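Local coordinates for protein putative Type I topoisomerase (PDB 3M4A) that probably relaxes supercoiled DNA as a type IB topoisomerase, cutting one strand without ATP, allowing rotation about the other and resealing the nick, at residues Ala46-Tyr51 and Gln76-Pro81; Val133-Val138 and Ala275-Asn280. All blocks are in the same frame, centred on the assembly; numbering follows the deposited sequence.

Interaction 1: Ala46-Tyr51 and Gln76-Pro81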
ATOM      1  N   ALA A  46      19.786  20.147   5.934  1.00 48.59           N
ATOM      2  CA  ALA A  46      19.333  21.407   6.527  1.00 48.38           C
ATOM      3  C   ALA A  46      18.104  21.196   7.411  1.00 48.22           C
ATOM      4  O   ALA A  46      17.071  21.849   7.229  1.00 48.14           O
ATOM      5  CB  ALA A  46      19.051  22.440   5.437  1.00 48.48           C
ATOM      6  N   VAL A  47      18.230  20.266   8.358  1.00 47.98           N
ATOM      7  CA  VAL A  47      17.171  19.974   9.320  1.00 47.71           C
ATOM      8  C   VAL A  47      17.052  21.157  10.283  1.00 47.50           C
ATOM      9  O   VAL A  47      18.018  21.461  10.988  1.00 47.43           O
ATOM     10  CB  VAL A  47      17.484  18.695  10.129  1.00 47.75           C
ATOM     11  CG1 VAL A  47      16.377  18.407  11.142  1.00 47.81           C
ATOM     12  CG2 VAL A  47      17.680  17.505   9.197  1.00 47.71           C
ATOM     13  N   PRO A  48      15.885  21.840  10.304  1.00 47.14           N
ATOM     14  CA  PRO A  48      15.712  23.018  11.165  1.00 46.90           C
ATOM     15  C   PRO A  48      16.189  22.795  12.606  1.00 46.58           C
ATOM     16  O   PRO A  48      15.818  21.795  13.220  1.00 46.21           O
ATOM     17  CB  PRO A  48      14.201  23.264  11.120  1.00 46.89           C
ATOM     18  CG  PRO A  48      13.793  22.770   9.786  1.00 47.00           C
ATOM     19  CD  PRO A  48      14.667  21.569   9.515  1.00 47.14           C
ATOM     20  N   PRO A  49      17.008  23.724  13.141  1.00 46.36           N
ATOM     21  CA  PRO A  49      17.651  23.534  14.452  1.00 46.21           C
ATOM     22  C   PRO A  49      16.690  23.518  15.653  1.00 45.92           C
ATOM     23  O   PRO A  49      17.030  22.967  16.707  1.00 45.71           O
ATOM     24  CB  PRO A  49      18.620  24.721  14.545  1.00 46.27           C
ATOM     25  CG  PRO A  49      18.051  25.754  13.646  1.00 46.38           C
ATOM     26  CD  PRO A  49      17.368  25.020  12.533  1.00 46.33           C
ATOM     27  N   ALA A  50      15.511  24.114  15.488  1.00 45.70           N
ATOM     28  CA  ALA A  50      14.500  24.152  16.546  1.00 45.47           C
ATOM     29  C   ALA A  50      13.766  22.818  16.721  1.00 45.28           C
ATOM     30  O   ALA A  50      13.086  22.614  17.732  1.00 45.04           O
ATOM     31  CB  ALA A  50      13.501  25.272  16.280  1.00 45.47           C
ATOM     32  N   TYR A  51      13.887  21.921  15.739  1.00 45.04           N
ATOM     33  CA  TYR A  51      13.306  20.576  15.843  1.00 44.99           C
ATOM     34  C   TYR A  51      13.882  19.838  17.054  1.00 44.88           C
ATOM     35  O   TYR A  51      15.071  19.951  17.354  1.00 44.65           O
ATOM     36  CB  TYR A  51      13.572  19.765  14.569  1.00 44.96           C
ATOM     37  CG  TYR A  51      12.710  20.112  13.363  1.00 44.78           C
ATOM     38  CD1 TYR A  51      11.886  21.243  13.340  1.00 45.13           C
ATOM     39  CD2 TYR A  51      12.745  19.311  12.227  1.00 44.86           C
ATOM     40  CE1 TYR A  51      11.110  21.546  12.220  1.00 45.02           C
ATOM     41  CE2 TYR A  51      11.978  19.607  11.108  1.00 45.01           C
ATOM     42  CZ  TYR A  51      11.163  20.723  11.110  1.00 44.96           C
ATOM     43  OH  TYR A  51      10.411  21.004   9.993  1.00 45.09           O
ATOM     44  N   GLN A  76       8.119  15.725  11.861  1.00 32.75           N
ATOM     45  CA  GLN A  76       8.581  16.358  10.629  1.00 32.46           C
ATOM     46  C   GLN A  76       9.674  15.475  10.037  1.00 31.98           C
ATOM     47  O   GLN A  76      10.420  14.837  10.780  1.00 31.65           O
ATOM     48  CB  GLN A  76       9.129  17.762  10.919  1.00 32.49           C
ATOM     49  CG  GLN A  76       8.123  18.706  11.586  1.00 33.19           C
ATOM     50  CD  GLN A  76       6.919  19.022  10.708  1.00 34.40           C
ATOM     51  OE1 GLN A  76       6.992  18.978   9.477  1.00 35.87           O
ATOM     52  NE2 GLN A  76       5.797  19.349  11.347  1.00 35.43           N
ATOM     53  N   TYR A  77       9.766  15.438   8.711  1.00 31.52           N
ATOM     54  CA  TYR A  77      10.679  14.513   8.034  1.00 31.34           C
ATOM     55  C   TYR A  77      11.488  15.174   6.924  1.00 30.98           C
ATOM     56  O   TYR A  77      11.028  16.120   6.279  1.00 30.71           O
ATOM     57  CB  TYR A  77       9.894  13.346   7.421  1.00 31.38           C
ATOM     58  CG  TYR A  77       8.957  12.657   8.384  1.00 31.20           C
ATOM     59  CD1 TYR A  77       9.411  11.642   9.217  1.00 30.98           C
ATOM     60  CD2 TYR A  77       7.614  13.032   8.467  1.00 31.81           C
ATOM     61  CE1 TYR A  77       8.553  11.006  10.112  1.00 31.36           C
ATOM     62  CE2 TYR A  77       6.745  12.402   9.354  1.00 31.40           C
ATOM     63  CZ  TYR A  77       7.222  11.391  10.175  1.00 31.63           C
ATOM     64  OH  TYR A  77       6.369  10.767  11.060  1.00 31.38           O
ATOM     65  N   ARG A  78      12.686  14.643   6.693  1.00 30.63           N
ATOM     66  CA  ARG A  78      13.460  14.955   5.492  1.00 30.58           C
ATOM     67  C   ARG A  78      13.828  13.663   4.764  1.00 29.86           C
ATOM     68  O   ARG A  78      14.255  12.691   5.378  1.00 29.34           O
ATOM     69  CB  ARG A  78      14.716  15.765   5.843  1.00 31.23           C
ATOM     70  CG  ARG A  78      14.428  17.176   6.364  1.00 32.13           C
ATOM     71  CD  ARG A  78      13.675  18.014   5.328  1.00 34.26           C
ATOM     72  NE  ARG A  78      13.534  19.420   5.709  1.00 34.38           N
ATOM     73  CZ  ARG A  78      12.659  19.895   6.598  1.00 36.11           C
ATOM     74  NH1 ARG A  78      11.820  19.089   7.247  1.00 36.98           N
ATOM     75  NH2 ARG A  78      12.626  21.198   6.847  1.00 37.02           N
ATOM     76  N   TYR A  79      13.667  13.675   3.448  1.00 29.48           N
ATOM     77  CA  TYR A  79      13.740  12.459   2.646  1.00 29.52           C
ATOM     78  C   TYR A  79      14.926  12.447   1.683  1.00 29.59           C
ATOM     79  O   TYR A  79      15.523  13.481   1.390  1.00 29.26           O
ATOM     80  CB  TYR A  79      12.458  12.319   1.832  1.00 28.81           C
ATOM     81  CG  TYR A  79      11.188  12.218   2.649  1.00 28.34           C
ATOM     82  CD1 TYR A  79      11.045  11.248   3.639  1.00 27.66           C
ATOM     83  CD2 TYR A  79      10.110  13.061   2.396  1.00 28.26           C
ATOM     84  CE1 TYR A  79       9.870  11.139   4.374  1.00 27.84           C
ATOM     85  CE2 TYR A  79       8.932  12.962   3.122  1.00 28.22           C
ATOM     86  CZ  TYR A  79       8.819  11.997   4.109  1.00 28.13           C
ATOM     87  OH  TYR A  79       7.644  11.907   4.823  1.00 28.49           O
ATOM     88  N   HIS A  80      15.246  11.256   1.188  1.00 29.67           N
ATOM     89  CA  HIS A  80      16.221  11.088   0.120  1.00 29.86           C
ATOM     90  C   HIS A  80      15.591  11.626  -1.167  1.00 30.16           C
ATOM     91  O   HIS A  80      14.444  11.291  -1.467  1.00 30.24           O
ATOM     92  CB  HIS A  80      16.553   9.604  -0.030  1.00 29.71           C
ATOM     93  CG  HIS A  80      17.748   9.324  -0.886  1.00 29.55           C
ATOM     94  ND1 HIS A  80      17.806   9.659  -2.221  1.00 28.45           N
ATOM     95  CD2 HIS A  80      18.921   8.716  -0.599  1.00 29.33           C
ATOM     96  CE1 HIS A  80      18.971   9.280  -2.717  1.00 29.65           C
ATOM     97  NE2 HIS A  80      19.665   8.702  -1.753  1.00 29.50           N
ATOM     98  N   PRO A  81      16.330  12.461  -1.931  1.00 30.44           N
ATOM     99  CA  PRO A  81      15.742  13.112  -3.113  1.00 30.44           C
ATOM    100  C   PRO A  81      15.288  12.164  -4.233  1.00 30.52           C
ATOM    101  O   PRO A  81      14.364  12.498  -4.980  1.00 30.57           O
ATOM    102  CB  PRO A  81      16.869  14.034  -3.606  1.00 30.52           C
ATOM    103  CG  PRO A  81      18.120  13.447  -3.043  1.00 30.40           C
ATOM    104  CD  PRO A  81      17.738  12.856  -1.731  1.00 30.40           C
TER
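The guanidinium of Arg78 has the ring of Pro48 over one face and the hydroxyl of Tyr51 at its edge. Pro48 and Arg78 reach toward each other tip to tip: CD of the proline lies 3.4 Å from Arg78 NH2, and its CG is almost as near. Arg78 NH1 stands 3.6 Å from Tyr51 OH. The tyrosine ring is turned nearly upright to the guanidinium, the two planes 80° apart. On one face of that ring, toward the rim, sits CB of Pro48, 3.7 Å above the plane, which lets the proline touch both flat groups. Gln76 reaches the ring obliquely, its CB 3.4 Å from Tyr51 CE2, while its CG comes 3.6 Å from Tyr51 OH. The amide beyond turns elsewhere, with NE2 bonded to Asp70.

Pro48 to Tyr51 form a type I beta turn in the loop between helix 41-45 and strand 54-56; the turn falls in the bacterial topoisomerase IB N-terminal domain. Strand 75-79 is an outer strand of the small three-stranded antiparallel sheet, paired with strand 64-69. Gln76 and Arg78 leave it on the side of the turn; Tyr77 points away and packs on Leu64 and Phe67. A bend at chi2 of Arg78 (-60°) turns CD out of an extended course, and NH1 gives a hydrogen bond to Tyr77 O (3.2 Å), met from above the carbonyl plane, that helps fix the guanidinium. Val47 adds a looser touch, CG2 to Arg78 CG at 4.3 Å. Arg15 also bonds to the carbonyl oxygens of Val47 and Pro48.

Interaction 2: Val133-Val138 and Ala275-Asn280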
ATOM      1  N   VAL A 133      -4.131  -4.356   0.600  1.00  3.30           N
ATOM      2  CA  VAL A 133      -4.597  -5.658   0.137  1.00  3.28           C
ATOM      3  C   VAL A 133      -5.645  -5.568  -0.971  1.00  4.06           C
ATOM      4  O   VAL A 133      -5.891  -6.568  -1.666  1.00  4.97           O
ATOM      5  CB  VAL A 133      -5.111  -6.566   1.312  1.00  3.26           C
ATOM      6  CG1 VAL A 133      -4.076  -6.614   2.455  1.00  4.54           C
ATOM      7  CG2 VAL A 133      -6.458  -6.115   1.829  1.00  4.85           C
ATOM      8  N   ALA A 134      -6.283  -4.404  -1.132  1.00  4.15           N
ATOM      9  CA  ALA A 134      -7.333  -4.244  -2.141  1.00  4.07           C
ATOM     10  C   ALA A 134      -7.128  -3.102  -3.140  1.00  4.60           C
ATOM     11  O   ALA A 134      -7.948  -2.942  -4.039  1.00  5.27           O
ATOM     12  CB  ALA A 134      -8.693  -4.117  -1.459  1.00  4.32           C
ATOM     13  N   ARG A 135      -6.052  -2.335  -2.985  1.00  4.06           N
ATOM     14  CA  ARG A 135      -5.559  -1.446  -4.058  1.00  4.89           C
ATOM     15  C   ARG A 135      -6.558  -0.320  -4.357  1.00  4.91           C
ATOM     16  O   ARG A 135      -6.691   0.152  -5.499  1.00  5.47           O
ATOM     17  CB  ARG A 135      -5.202  -2.264  -5.295  1.00  5.26           C
ATOM     18  CG  ARG A 135      -4.100  -3.285  -5.036  1.00  5.65           C
ATOM     19  CD  ARG A 135      -4.001  -4.367  -6.110  1.00  7.24           C
ATOM     20  NE  ARG A 135      -5.202  -5.192  -6.209  1.00  7.99           N
ATOM     21  CZ  ARG A 135      -5.404  -6.316  -5.528  1.00 10.78           C
ATOM     22  NH1 ARG A 135      -4.503  -6.770  -4.678  1.00 11.53           N
ATOM     23  NH2 ARG A 135      -6.527  -6.992  -5.701  1.00 11.52           N
ATOM     24  N   PHE A 136      -7.225   0.146  -3.305  1.00  5.19           N
ATOM     25  CA  PHE A 136      -8.086   1.326  -3.411  1.00  5.52           C
ATOM     26  C   PHE A 136      -7.293   2.604  -3.711  1.00  6.33           C
ATOM     27  O   PHE A 136      -6.122   2.735  -3.326  1.00  5.59           O
ATOM     28  CB  PHE A 136      -8.785   1.595  -2.088  1.00  5.01           C
ATOM     29  CG  PHE A 136      -9.993   0.729  -1.789  1.00  4.92           C
ATOM     30  CD1 PHE A 136     -11.285   1.146  -2.122  1.00  5.41           C
ATOM     31  CD2 PHE A 136      -9.848  -0.457  -1.081  1.00  6.20           C
ATOM     32  CE1 PHE A 136     -12.381   0.379  -1.787  1.00  5.78           C
ATOM     33  CE2 PHE A 136     -10.932  -1.234  -0.740  1.00  5.34           C
ATOM     34  CZ  PHE A 136     -12.205  -0.833  -1.098  1.00  4.71           C
ATOM     35  N   ARG A 137      -7.969   3.545  -4.362  1.00  6.53           N
ATOM     36  CA  ARG A 137      -7.573   4.952  -4.326  1.00  7.49           C
ATOM     37  C   ARG A 137      -8.087   5.567  -3.030  1.00  7.72           C
ATOM     38  O   ARG A 137      -9.109   5.143  -2.492  1.00  7.94           O
ATOM     39  CB  ARG A 137      -8.191   5.699  -5.510  1.00  8.07           C
ATOM     40  CG  ARG A 137      -7.793   5.203  -6.876  1.00  8.92           C
ATOM     41  CD  ARG A 137      -8.576   5.991  -7.902  1.00 10.11           C
ATOM     42  NE  ARG A 137      -8.302   5.657  -9.287  1.00 12.48           N
ATOM     43  CZ  ARG A 137      -8.908   4.699  -9.980  1.00 13.88           C
ATOM     44  NH1 ARG A 137      -9.813   3.909  -9.429  1.00 16.63           N
ATOM     45  NH2 ARG A 137      -8.588   4.527 -11.249  1.00 15.82           N
ATOM     46  N   VAL A 138      -7.407   6.586  -2.516  1.00  8.51           N
ATOM     47  CA  VAL A 138      -7.835   7.219  -1.275  1.00  8.85           C
ATOM     48  C   VAL A 138      -9.089   8.100  -1.470  1.00 10.08           C
ATOM     49  O   VAL A 138      -9.994   8.100  -0.641  1.00 10.45           O
ATOM     50  CB  VAL A 138      -6.677   8.050  -0.632  1.00  8.89           C
ATOM     51  CG1 VAL A 138      -7.199   8.887   0.517  1.00  8.71           C
ATOM     52  CG2 VAL A 138      -5.533   7.125  -0.164  1.00  9.20           C
ATOM     53  N   ALA A 275      -6.218  -4.327 -14.943  1.00  9.48           N
ATOM     54  CA  ALA A 275      -6.867  -3.070 -15.309  1.00  9.61           C
ATOM     55  C   ALA A 275      -8.261  -2.989 -14.708  1.00  9.75           C
ATOM     56  O   ALA A 275      -8.653  -1.946 -14.192  1.00 10.16           O
ATOM     57  CB  ALA A 275      -6.943  -2.929 -16.828  1.00  9.99           C
ATOM     58  N   ASP A 276      -8.991  -4.095 -14.770  1.00  9.64           N
ATOM     59  CA  ASP A 276     -10.312  -4.178 -14.170  1.00 10.72           C
ATOM     60  C   ASP A 276     -10.263  -4.034 -12.645  1.00 10.50           C
ATOM     61  O   ASP A 276     -11.070  -3.330 -12.045  1.00 12.24           O
ATOM     62  CB  ASP A 276     -10.978  -5.493 -14.553  1.00 11.62           C
ATOM     63  CG  ASP A 276     -12.456  -5.469 -14.299  1.00 15.70           C
ATOM     64  OD1 ASP A 276     -13.172  -4.769 -15.049  1.00 21.57           O
ATOM     65  OD2 ASP A 276     -12.885  -6.126 -13.337  1.00 22.14           O
ATOM     66  N   ASP A 277      -9.313  -4.710 -12.013  1.00  9.76           N
ATOM     67  CA  ASP A 277      -9.099  -4.544 -10.586  1.00  9.56           C
ATOM     68  C   ASP A 277      -8.825  -3.087 -10.197  1.00  9.62           C
ATOM     69  O   ASP A 277      -9.391  -2.585  -9.228  1.00  9.38           O
ATOM     70  CB  ASP A 277      -7.948  -5.453 -10.155  1.00  9.02           C
ATOM     71  CG  ASP A 277      -7.688  -5.386  -8.691  1.00 10.74           C
ATOM     72  OD1 ASP A 277      -8.204  -6.249  -7.940  1.00 11.41           O
ATOM     73  OD2 ASP A 277      -6.993  -4.427  -8.296  1.00 10.13           O
ATOM     74  N   LEU A 278      -7.945  -2.424 -10.943  1.00  9.66           N
ATOM     75  CA  LEU A 278      -7.512  -1.057 -10.609  1.00 10.01           C
ATOM     76  C   LEU A 278      -8.495   0.027 -11.068  1.00 10.58           C
ATOM     77  O   LEU A 278      -8.405   1.181 -10.620  1.00 11.63           O
ATOM     78  CB  LEU A 278      -6.150  -0.767 -11.229  1.00  9.33           C
ATOM     79  CG  LEU A 278      -4.970  -1.567 -10.664  1.00  8.38           C
ATOM     80  CD1 LEU A 278      -3.684  -1.252 -11.416  1.00  9.64           C
ATOM     81  CD2 LEU A 278      -4.776  -1.281  -9.174  1.00  8.87           C
ATOM     82  N   GLY A 279      -9.415  -0.340 -11.950  1.00 11.15           N
ATOM     83  CA  GLY A 279     -10.373   0.621 -12.504  1.00 12.03           C
ATOM     84  C   GLY A 279      -9.720   1.608 -13.457  1.00 12.71           C
ATOM     85  O   GLY A 279     -10.057   2.800 -13.476  1.00 14.05           O
ATOM     86  N   ASN A 280      -8.790   1.107 -14.264  1.00 13.15           N
ATOM     87  CA  ASN A 280      -8.044   1.885 -15.247  0.50 13.05           C
ATOM     88  C   ASN A 280      -8.121   1.235 -16.613  1.00 13.32           C
ATOM     89  O   ASN A 280      -8.510   0.078 -16.727  1.00 13.01           O
ATOM     90  CB  ASN A 280      -6.575   1.958 -14.847  0.50 12.81           C
ATOM     91  CG  ASN A 280      -6.329   2.925 -13.719  0.50 12.06           C
ATOM     92  OD1 ASN A 280      -5.942   2.527 -12.644  0.50 13.13           O
ATOM     93  ND2 ASN A 280      -6.561   4.202 -13.966  0.50 11.48           N
TER
HETATM   94  O   HOH W   1      -9.316  -4.849  -5.711  1.00 17.81           O
HETATM   95  O   HOH W   2      -9.408   0.673  -7.631  1.00 12.85           O
HETATM   96  O   HOH W   3      -5.723   5.883 -11.303  1.00 37.64           O
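Arg135 bends at chi3 (-63°), which swings NE off the line of its chain, while Asp277 holds CG anti to its backbone N (chi1 -178°); the two groups then pair side-on. Arg135 NE bonds to Asp277 OD2 at 2.9 Å, and Arg135 NH2 to Asp277 OD1 at the same 2.9 Å. Both oxygens lie near the guanidinium plane, but the carboxylate is twisted 43° from it. Nearer the backbone, Arg135 CB lies 4.0 Å from Leu278 CD2. An alanine at Arg135 would probably leave the Asp277 carboxylate without its charged mate and freer to turn.

Helices 120-134 and 260-278 both end here, and the backbone leaves each helix through a positive-phi residue, Arg135 in one and Gly279 in the other. Water 1 joins Ala134 O to Asp277 OD1, and Lys181 reaches both Ala134 O and Asp277 O.

Arg137 reaches the second helix end, where its NH2 bonds to Gly279 O at 3.2 Å from above the carbonyl plane. Arg239, Lys174 and Tyr289 gather round this corner with Arg137 and Asn280. Two arginines, a lysine, a histidine or asparagine and a tyrosine make up the type IB active site, and this grouping is consistent with it. Water 3 accepts from Arg137 NE at 3.3 Å; its bond from Asn280 ND2 is doubtful, since Asn280 has two conformers.

Overall arrangement
Interaction 1 closes before interaction 2 opens along the chain, and the two lie on opposite sides of its centre, their own centres about 33 Å apart and their nearest atoms about 15 Å. Interaction 1, whose centre lies about 25 Å from the centre of the chain, is a surface contact that ties a loop to the edge of the N-terminal sheet. Interaction 2, centred about 11 Å from that point and partly buried, joins two helix ends within the catalytic core and contributes Arg137 and Asn280 to the probable active site. The bound DNA comes within about 14 Å of 46-51/76-81 and about 10 Å of 133-138/275-280, measured between nearest atoms, so neither contact touches it directly.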